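Local coordinates for BRIC1 (Synthetic construct, PDB 6FF6), which is a computationally designed, synthetic repeat protein whose helices build a novel, corrugated architecture, with no known natural function, at residues A[191-195]-A[196-200]. Numbering follows the deposited sequence.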
loop_
_atom_site.group_PDB
_atom_site.type_symbol
_atom_site.label_atom_id
_atom_site.label_comp_id
_atom_site.label_asym_id
_atom_site.label_seq_id
_atom_site.Cartn_x
_atom_site.Cartn_y
_atom_site.Cartn_z
ATOM N N LEU A 191 17.466 9.057 -24.118
ATOM C CA LEU A 191 16.721 10.253 -23.720
ATOM C C LEU A 191 17.517 11.109 -22.724
ATOM O O LEU A 191 17.385 12.335 -22.738
ATOM C CB LEU A 191 15.347 9.879 -23.139
ATOM C CG LEU A 191 14.358 9.200 -24.093
ATOM C CD1 LEU A 191 13.207 8.604 -23.330
ATOM C CD2 LEU A 191 13.867 10.149 -25.156
ATOM N N ASP A 192 18.353 10.466 -21.879
ATOM C CA ASP A 192 19.206 11.151 -20.910
ATOM C C ASP A 192 20.291 11.932 -21.653
ATOM O O ASP A 192 20.555 13.091 -21.314
ATOM C CB ASP A 192 19.829 10.162 -19.918
ATOM C CG ASP A 192 20.460 10.846 -18.722
ATOM O OD1 ASP A 192 19.714 11.417 -17.905
ATOM O OD2 ASP A 192 21.700 10.815 -18.610
ATOM N N GLU A 193 20.887 11.321 -22.689
ATOM C CA GLU A 193 21.891 12.000 -23.500
ATOM C C GLU A 193 21.246 13.103 -24.356
ATOM O O GLU A 193 21.843 14.168 -24.531
ATOM C CB GLU A 193 22.666 10.988 -24.334
ATOM C CG GLU A 193 23.990 10.554 -23.721
ATOM C CD GLU A 193 23.951 9.841 -22.383
ATOM O OE1 GLU A 193 23.814 8.598 -22.383
ATOM O OE2 GLU A 193 24.080 10.521 -21.338
ATOM N N ALA A 194 19.995 12.880 -24.810
ATOM C CA ALA A 194 19.236 13.864 -25.583
ATOM C C ALA A 194 18.863 15.092 -24.751
ATOM O O ALA A 194 19.023 16.210 -25.240
ATOM C CB ALA A 194 17.986 13.230 -26.158
ATOM N N ARG A 195 18.375 14.895 -23.503
ATOM C CA ARG A 195 17.962 16.001 -22.629
ATOM C C ARG A 195 19.141 16.856 -22.150
ATOM O O ARG A 195 19.014 18.079 -22.068
ATOM C CB ARG A 195 17.095 15.505 -21.453
ATOM C CG ARG A 195 17.851 14.793 -20.341
ATOM C CD ARG A 195 16.922 14.051 -19.426
ATOM N NE ARG A 195 17.636 13.482 -18.285
ATOM C CZ ARG A 195 17.693 14.041 -17.080
ATOM N NH1 ARG A 195 17.077 15.191 -16.844
ATOM N NH2 ARG A 195 18.358 13.447 -16.098
ATOM N N ARG A 196 20.283 16.211 -21.850
ATOM C CA ARG A 196 21.493 16.885 -21.382
ATOM C C ARG A 196 22.176 17.643 -22.516
ATOM O O ARG A 196 22.738 18.713 -22.287
ATOM C CB ARG A 196 22.457 15.891 -20.713
ATOM C CG ARG A 196 21.997 15.450 -19.325
ATOM C CD ARG A 196 22.996 14.535 -18.662
ATOM N NE ARG A 196 22.606 14.239 -17.285
ATOM C CZ ARG A 196 22.998 13.164 -16.611
ATOM N NH1 ARG A 196 23.782 12.259 -17.187
ATOM N NH2 ARG A 196 22.600 12.978 -15.359
ATOM N N GLY A 197 22.088 17.098 -23.724
ATOM C CA GLY A 197 22.677 17.699 -24.914
ATOM C C GLY A 197 23.903 16.974 -25.425
ATOM O O GLY A 197 24.642 17.514 -26.254
ATOM N N GLU A 198 24.126 15.740 -24.937
ATOM C CA GLU A 198 25.244 14.891 -25.354
ATOM C C GLU A 198 24.985 14.281 -26.733
ATOM O O GLU A 198 25.934 14.080 -27.491
ATOM C CB GLU A 198 25.495 13.777 -24.330
ATOM C CG GLU A 198 26.439 14.157 -23.209
ATOM C CD GLU A 198 26.602 13.061 -22.176
ATOM O OE1 GLU A 198 25.731 12.953 -21.283
ATOM O OE2 GLU A 198 27.597 12.306 -22.263
ATOM N N MET A 199 23.709 13.993 -27.057
ATOM C CA MET A 199 23.308 13.397 -28.329
ATOM C C MET A 199 22.428 14.287 -29.195
ATOM O O MET A 199 21.423 14.839 -28.731
ATOM C CB MET A 199 22.635 12.043 -28.108
ATOM C CG MET A 199 23.595 10.957 -27.742
ATOM S SD MET A 199 22.685 9.443 -27.396
ATOM C CE MET A 199 24.024 8.372 -26.854
ATOM N N GLN A 200 22.803 14.376 -30.483
ATOM C CA GLN A 200 22.094 15.119 -31.527
ATOM C C GLN A 200 20.921 14.287 -32.060
ATOM O O GLN A 200 21.099 13.117 -32.411
ATOM C CB GLN A 200 23.053 15.574 -32.665
ATOM C CG GLN A 200 24.038 14.500 -33.192
ATOM C CD GLN A 200 25.190 15.025 -34.040
ATOM O OE1 GLN A 200 25.344 16.232 -34.295
ATOM N NE2 GLN A 200 26.040 14.114 -34.496
#
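D192 and R196 meet one turn apart at the C-terminal end of helix 178-196, which turns here into the loop before helix 203-224. The planes of carboxylate and guanidinium are 72° apart, and D192 OD2 sits over one face of R196, 2.9 Å from NH1. No N-H points at it, which makes this a salt bridge of charges alone. The other oxygen is gripped differently: R195 comes side-on, its NE and NH2 both bonded to D192 OD1 at 3.0 Å, with that oxygen at the edge of the guanidinium and in its plane, completing a salt-bridge network. D192 turns CG anti to the backbone N (chi1 -167°), which swings the carboxylate out beside the helix, where OD1 faces R195 and OD2 faces R196. R195 holds CG between its backbone N and carbonyl carbon (chi1 75°), from where an extended chain runs back to D192; its guanidinium also makes a cation-pi contact with F162 of helix 155-174. An alanine in place of D192 would take away both oxygens and would probably leave R195 and R196, their NH2 atoms 4.3 Å apart, without the anion that draws them together. Farther round the helix, M199 lays its extended chain across E193, with SD 3.4 Å from E193 CB and M199 CE against E193 CG. The E193 chain bends at chi2, bringing OE2 to within 2.9 Å of E198 OE1. The helix stops at R196, and G197 leaves it with positive phi, where a CB would be jammed against the preceding carbonyl oxygen. E193 O accepts G197 N and, from the opposite face of its plane, M199 N (3.1 Å), while E198 N adds a weak bond. The chemistry thus splits the helix end: on one side two arginines share one carboxylate, an excess of positive charge that would probably keep D192 ionised; on the other, thioether packing and the bonds to E193 O hold the turn, while the like-charged E193-E198 pair would cost energy if both were ionised, perhaps raising one pKa.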